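Local coordinates for protein cytochrome c2 (Rhodobacter capsulatus, PDB 1VYD) that carries electrons through a covalently bound heme c, serving as donor to the oxidized bacteriochlorophyll in bacterial photophosphorylation, at residues Y53-I57 against A92-M96; S56-L60 against F82-L87. The protein carries 1 engineered substitution. The contacts are given in a common frame with arbitrary orientation. Residues are numbered along the deposited sequence.

Contact 1. Residues Y53-I57 against A92-M96; sequences YKDSI and AKTEM. Engineered in segment 92-96: Glu95 (natural residue Gly). With HEM (protoporphyrin IX containing Fe), chain C.
In this class I cytochrome c fold, the start of helix 55-62 meets the loop that delivers the methionine ligand, and a heme propionate lies between them. Residues 53-54 are extended (psi near 158°), Lys54 is the N-cap residue, and 55-57 are helical; 92-94 are also extended before Glu95 turns (phi/psi -92/-15°). CA atoms pair Ser56 with Ala92 (5.6 Å) and Lys54 with Glu95 (6.4 Å). Direct polar contacts are few: Lys93 N donates to Ser56 OG (3.1 Å, 152°), and Lys54 NZ forms a salt bridge with OE2 of the engineered Glu95 (3.4 Å). Beside it, Lys54 CG packs on Glu95 CG at 3.3 Å. One water accepts from Ile57 N (3.1 Å) and lies 3.0 Å from Lys93 O and 2.8 Å from HEM O1D. The heme bridges the segments: Lys54 N donates to HEM O2D (3.0 Å) and Glu95 N to O1D of the same propionate (3.1 Å, 173°), while Tyr53 OH donates to HEM O2A (2.6 Å) of the other. Thr94 OG1 closes an ST turn by accepting from Met96 N (2.9 Å), and t values of chi1 and chi2 extend Met96, placing its SD, axial ligand opposite His17, 2.4 Å from HEM FE.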
# COMPACT_ATOMS: atom_id res chain seq x y z
N TYR A 53 -6.37 10.12 4.91
CA TYR A 53 -5.55 10.08 3.72
C TYR A 53 -5.50 11.47 3.09
O TYR A 53 -6.34 12.32 3.35
CB TYR A 53 -6.22 9.16 2.72
CG TYR A 53 -6.30 7.68 3.09
CD1 TYR A 53 -7.39 7.17 3.83
CD2 TYR A 53 -5.29 6.85 2.62
CE1 TYR A 53 -7.45 5.80 4.00
CE2 TYR A 53 -5.39 5.48 2.79
CZ TYR A 53 -6.48 4.97 3.51
OH TYR A 53 -6.53 3.61 3.62
N LYS A 54 -4.53 11.79 2.28
CA LYS A 54 -4.47 12.97 1.45
C LYS A 54 -5.56 12.74 0.41
O LYS A 54 -5.95 11.60 0.12
CB LYS A 54 -3.11 13.22 0.82
CG LYS A 54 -2.30 14.28 1.54
CD LYS A 54 -1.62 15.26 0.57
CE LYS A 54 -1.37 16.66 1.19
NZ LYS A 54 -0.82 16.43 2.59
N ASP A 55 -6.04 13.83 -0.17
CA ASP A 55 -7.16 13.80 -1.10
C ASP A 55 -6.98 13.07 -2.37
O ASP A 55 -7.95 12.46 -2.86
CB ASP A 55 -7.56 15.29 -1.20
CG ASP A 55 -6.64 16.03 -2.11
OD1 ASP A 55 -5.38 15.88 -1.99
OD2 ASP A 55 -7.22 16.74 -2.99
N SER A 56 -5.83 12.99 -3.05
CA SER A 56 -5.73 12.26 -4.29
C SER A 56 -5.98 10.77 -4.26
O SER A 56 -6.55 10.20 -5.21
CB SER A 56 -4.26 12.29 -4.89
OG SER A 56 -3.88 13.63 -4.75
N ILE A 57 -5.39 10.12 -3.24
CA ILE A 57 -5.56 8.69 -3.09
C ILE A 57 -7.05 8.44 -2.78
O ILE A 57 -7.61 7.44 -3.25
CB ILE A 57 -4.63 8.05 -2.06
CG1 ILE A 57 -4.83 6.52 -2.26
CG2 ILE A 57 -5.00 8.48 -0.65
CD1 ILE A 57 -3.91 5.65 -1.43
N ALA A 92 -1.66 15.92 -8.38
CA ALA A 92 -1.89 14.85 -7.43
C ALA A 92 -0.70 14.84 -6.47
O ALA A 92 0.45 14.92 -6.93
CB ALA A 92 -1.97 13.43 -8.01
N LYS A 93 -1.02 14.70 -5.19
CA LYS A 93 0.03 14.62 -4.15
C LYS A 93 -0.17 13.36 -3.30
O LYS A 93 -1.28 12.85 -3.01
CB LYS A 93 -0.08 15.88 -3.31
CG LYS A 93 0.53 17.18 -3.81
CD LYS A 93 0.90 18.21 -2.74
CE LYS A 93 2.16 17.78 -1.98
NZ LYS A 93 2.19 18.05 -0.52
N THR A 94 0.91 12.87 -2.69
CA THR A 94 0.91 11.74 -1.80
C THR A 94 1.61 12.03 -0.47
O THR A 94 2.61 12.73 -0.41
CB THR A 94 1.68 10.54 -2.45
OG1 THR A 94 1.86 9.53 -1.44
CG2 THR A 94 3.04 11.09 -2.83
N GLU A 95 1.15 11.41 0.61
CA GLU A 95 1.75 11.58 1.92
C GLU A 95 2.82 10.51 2.13
O GLU A 95 3.45 10.44 3.18
CB GLU A 95 0.83 11.42 3.11
CG GLU A 95 -0.16 12.51 3.36
CD GLU A 95 0.42 13.69 4.12
OE1 GLU A 95 1.52 14.18 3.76
OE2 GLU A 95 -0.27 14.14 5.08
N MET A 96 2.80 9.49 1.29
CA MET A 96 3.75 8.38 1.51
C MET A 96 5.07 8.87 0.91
O MET A 96 5.22 8.86 -0.28
CB MET A 96 3.22 7.12 0.87
CG MET A 96 4.35 6.05 0.89
SD MET A 96 3.51 4.52 0.45
CE MET A 96 4.85 3.66 -0.36
CHA HEM C . -0.28 4.41 1.77
CHB HEM C . 2.20 0.34 0.72
CHC HEM C . 6.18 2.28 2.76
CHD HEM C . 3.46 5.93 4.52
C1A HEM C . 0.11 3.17 1.25
C2A HEM C . -0.73 2.29 0.46
C3A HEM C . -0.02 1.22 0.18
C4A HEM C . 1.27 1.37 0.77
CMA HEM C . -0.30 -0.10 -0.59
CAA HEM C . -2.21 2.65 0.08
CBA HEM C . -3.13 2.10 1.14
CGA HEM C . -4.62 2.32 0.99
O1A HEM C . -5.08 2.89 -0.04
O2A HEM C . -5.26 2.02 2.03
C1B HEM C . 3.47 0.58 1.21
C2B HEM C . 4.56 -0.35 1.01
C3B HEM C . 5.64 0.23 1.55
C4B HEM C . 5.27 1.47 2.13
CMB HEM C . 4.42 -1.76 0.34
CAB HEM C . 7.11 -0.26 1.52
CBB HEM C . 7.67 -0.62 0.31
C1C HEM C . 5.75 3.43 3.41
C2C HEM C . 6.61 4.25 4.26
C3C HEM C . 5.88 5.24 4.72
C4C HEM C . 4.53 5.10 4.21
CMC HEM C . 8.08 3.86 4.53
CAC HEM C . 6.29 6.47 5.55
CBC HEM C . 7.53 7.07 5.48
C1D HEM C . 2.20 5.79 3.95
C2D HEM C . 1.17 6.79 4.05
C3D HEM C . 0.14 6.36 3.29
C4D HEM C . 0.52 5.13 2.65
CMD HEM C . 1.29 8.04 4.93
CAD HEM C . -1.19 7.05 2.99
CBD HEM C . -1.00 7.80 1.61
CGD HEM C . -1.79 9.06 1.42
O1D HEM C . -1.39 9.73 0.43
O2D HEM C . -2.63 9.47 2.28
NA HEM C . 1.31 2.58 1.42
NB HEM C . 3.91 1.65 1.92
NC HEM C . 4.49 3.98 3.38
ND HEM C . 1.81 4.80 3.06
FE HEM C . 2.88 3.27 2.44
O HOH W 1 -2.96 10.88 -1.55

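Contact 2. Residues S56-L60 against F82-L87; sequences SIVAL and FLKEKL. With HEM (protoporphyrin IX containing Fe), chain C.
Two helical segments, 56-60 and 82-87, cross at +39° with N-to-C directions roughly aligned and axes 10.3 Å apart at closest approach. Intrahelical bonds Leu60 N to Ser56 O (2.9 Å) and Leu87 N to Leu83 O (3.0 Å) support the alpha conformation. The CA register pairs Ser56 with Leu83 (7.0 Å) and Leu60 with Leu87 (6.5 Å). Ser56 points toward the partner: its CB and O lie 3.7 and 3.2 Å from Leu87 CD1, and its CB 4.4 Å from Leu83 CD1; its OG accepts from Lys93 N. Ile57 projects sideways, with CA 4.3 Å from Leu83 CD2, while its t,t chain carries CD1 to 3.3 Å from HEM O1A. Ala59 adds CB at 4.0 Å from Leu87 CD2. Leu60 (t,p) is the knob, entering a hole formed by Phe82, Leu83, Lys86 and Leu87. Leu60 CD2 is 3.7 Å from Leu83 CD2 and 4.2 Å from Phe82 CE2, at the ring edge; Leu60 CD1 meets Lys86 CB at 3.7 Å, and Leu60 CB faces Leu87 CD2 at 4.2 Å. The result is a single knob-into-hole contact of helix 55-62 with helix 79-87 of the cytochrome c fold, beside the heme pocket.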
# COMPACT_ATOMS: atom_id res chain seq x y z
N SER A 56 -5.83 12.99 -3.05
CA SER A 56 -5.73 12.26 -4.29
C SER A 56 -5.98 10.77 -4.26
O SER A 56 -6.55 10.20 -5.21
CB SER A 56 -4.26 12.29 -4.89
OG SER A 56 -3.88 13.63 -4.75
N ILE A 57 -5.39 10.12 -3.24
CA ILE A 57 -5.56 8.69 -3.09
C ILE A 57 -7.05 8.44 -2.78
O ILE A 57 -7.61 7.44 -3.25
CB ILE A 57 -4.63 8.05 -2.06
CG1 ILE A 57 -4.83 6.52 -2.26
CG2 ILE A 57 -5.00 8.48 -0.65
CD1 ILE A 57 -3.91 5.65 -1.43
N VAL A 58 -7.70 9.36 -2.05
CA VAL A 58 -9.18 9.12 -1.89
C VAL A 58 -9.97 9.23 -3.19
O VAL A 58 -10.84 8.40 -3.49
CB VAL A 58 -9.60 10.16 -0.84
CG1 VAL A 58 -11.11 10.35 -0.77
CG2 VAL A 58 -9.01 9.71 0.50
N ALA A 59 -9.68 10.23 -4.07
CA ALA A 59 -10.34 10.44 -5.36
C ALA A 59 -10.07 9.24 -6.25
O ALA A 59 -10.85 8.73 -7.03
CB ALA A 59 -9.75 11.70 -6.08
N LEU A 60 -8.86 8.66 -6.09
CA LEU A 60 -8.52 7.45 -6.81
C LEU A 60 -9.43 6.32 -6.37
O LEU A 60 -9.99 5.64 -7.23
CB LEU A 60 -7.03 7.18 -6.64
CG LEU A 60 -6.60 5.85 -7.33
CD1 LEU A 60 -6.81 5.90 -8.83
CD2 LEU A 60 -5.24 5.49 -6.80
N PHE A 82 2.68 7.67 -9.65
CA PHE A 82 1.55 6.79 -9.87
C PHE A 82 0.26 7.58 -9.83
O PHE A 82 -0.61 7.42 -10.68
CB PHE A 82 1.55 5.73 -8.77
CG PHE A 82 0.45 4.71 -8.95
CD1 PHE A 82 0.66 3.65 -9.81
CD2 PHE A 82 -0.74 4.82 -8.26
CE1 PHE A 82 -0.33 2.70 -9.97
CE2 PHE A 82 -1.74 3.88 -8.43
CZ PHE A 82 -1.53 2.83 -9.27
N LEU A 83 0.14 8.36 -8.74
CA LEU A 83 -1.11 9.09 -8.54
C LEU A 83 -1.34 10.07 -9.69
O LEU A 83 -2.47 10.06 -10.22
CB LEU A 83 -1.13 9.70 -7.14
CG LEU A 83 -1.21 8.63 -6.03
CD1 LEU A 83 -1.08 9.25 -4.62
CD2 LEU A 83 -2.51 7.81 -6.05
N LYS A 84 -0.32 10.85 -10.07
CA LYS A 84 -0.47 11.79 -11.20
C LYS A 84 -0.99 11.12 -12.48
O LYS A 84 -1.99 11.57 -13.07
CB LYS A 84 0.85 12.50 -11.57
CG LYS A 84 1.56 13.05 -10.34
CD LYS A 84 2.24 14.38 -10.59
CE LYS A 84 3.02 14.80 -9.35
NZ LYS A 84 4.12 13.78 -9.25
N GLU A 85 -0.40 10.03 -12.90
CA GLU A 85 -0.85 9.24 -14.02
C GLU A 85 -2.26 8.66 -13.94
O GLU A 85 -3.09 8.91 -14.84
CB GLU A 85 0.18 8.11 -14.26
CG GLU A 85 -0.02 7.50 -15.63
CD GLU A 85 0.97 6.42 -16.02
OE1 GLU A 85 0.50 5.24 -16.14
OE2 GLU A 85 2.18 6.79 -16.22
N LYS A 86 -2.68 7.94 -12.87
CA LYS A 86 -4.03 7.39 -12.80
C LYS A 86 -5.12 8.46 -12.75
O LYS A 86 -6.26 8.23 -13.17
CB LYS A 86 -4.35 6.51 -11.58
CG LYS A 86 -3.48 5.27 -11.45
CD LYS A 86 -4.14 4.10 -12.13
CE LYS A 86 -3.05 3.13 -12.56
NZ LYS A 86 -3.43 2.42 -13.85
N LEU A 87 -4.83 9.53 -12.02
CA LEU A 87 -5.86 10.55 -11.91
C LEU A 87 -5.78 11.45 -13.14
O LEU A 87 -6.64 12.28 -13.30
CB LEU A 87 -5.73 11.34 -10.60
CG LEU A 87 -6.13 10.44 -9.39
CD1 LEU A 87 -5.40 10.91 -8.14
CD2 LEU A 87 -7.65 10.44 -9.21
CHA HEM C . -0.28 4.41 1.77
CHB HEM C . 2.20 0.34 0.72
CHC HEM C . 6.18 2.28 2.76
CHD HEM C . 3.46 5.93 4.52
C1A HEM C . 0.11 3.17 1.25
C2A HEM C . -0.73 2.29 0.46
C3A HEM C . -0.02 1.22 0.18
C4A HEM C . 1.27 1.37 0.77
CMA HEM C . -0.30 -0.10 -0.59
CAA HEM C . -2.21 2.65 0.08
CBA HEM C . -3.13 2.10 1.14
CGA HEM C . -4.62 2.32 0.99
O1A HEM C . -5.08 2.89 -0.04
O2A HEM C . -5.26 2.02 2.03
C1B HEM C . 3.47 0.58 1.21
C2B HEM C . 4.56 -0.35 1.01
C3B HEM C . 5.64 0.23 1.55
C4B HEM C . 5.27 1.47 2.13
CMB HEM C . 4.42 -1.76 0.34
CAB HEM C . 7.11 -0.26 1.52
CBB HEM C . 7.67 -0.62 0.31
C1C HEM C . 5.75 3.43 3.41
C2C HEM C . 6.61 4.25 4.26
C3C HEM C . 5.88 5.24 4.72
C4C HEM C . 4.53 5.10 4.21
CMC HEM C . 8.08 3.86 4.53
CAC HEM C . 6.29 6.47 5.55
CBC HEM C . 7.53 7.07 5.48
C1D HEM C . 2.20 5.79 3.95
C2D HEM C . 1.17 6.79 4.05
C3D HEM C . 0.14 6.36 3.29
C4D HEM C . 0.52 5.13 2.65
CMD HEM C . 1.29 8.04 4.93
CAD HEM C . -1.19 7.05 2.99
CBD HEM C . -1.00 7.80 1.61
CGD HEM C . -1.79 9.06 1.42
O1D HEM C . -1.39 9.73 0.43
O2D HEM C . -2.63 9.47 2.28
NA HEM C . 1.31 2.58 1.42
NB HEM C . 3.91 1.65 1.92
NC HEM C . 4.49 3.98 3.38
ND HEM C . 1.81 4.80 3.06
FE HEM C . 2.88 3.27 2.44

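From the N terminus, the chain passes the heme-attachment segment with Cys13, Cys16 and His17 before reaching 53-60, where both contacts begin and share Ser56 and Ile57. It then runs through helix 69-77 into helix 79-87. Contact 2 closes the shorter loop, with 21 residues between its segments; contact 1 closes a longer one, with 34, returning through 92-96. The first segments overlap, while 82-87 precedes 92-96, so the shorter closure falls within the span of the longer. Their centres are 8 Å apart, and Thr94 CB lies 3.7 Å from Leu83 CD1. Together they tie helix 55-62 to helix 79-87 and to the methionine-bearing loop beside the heme.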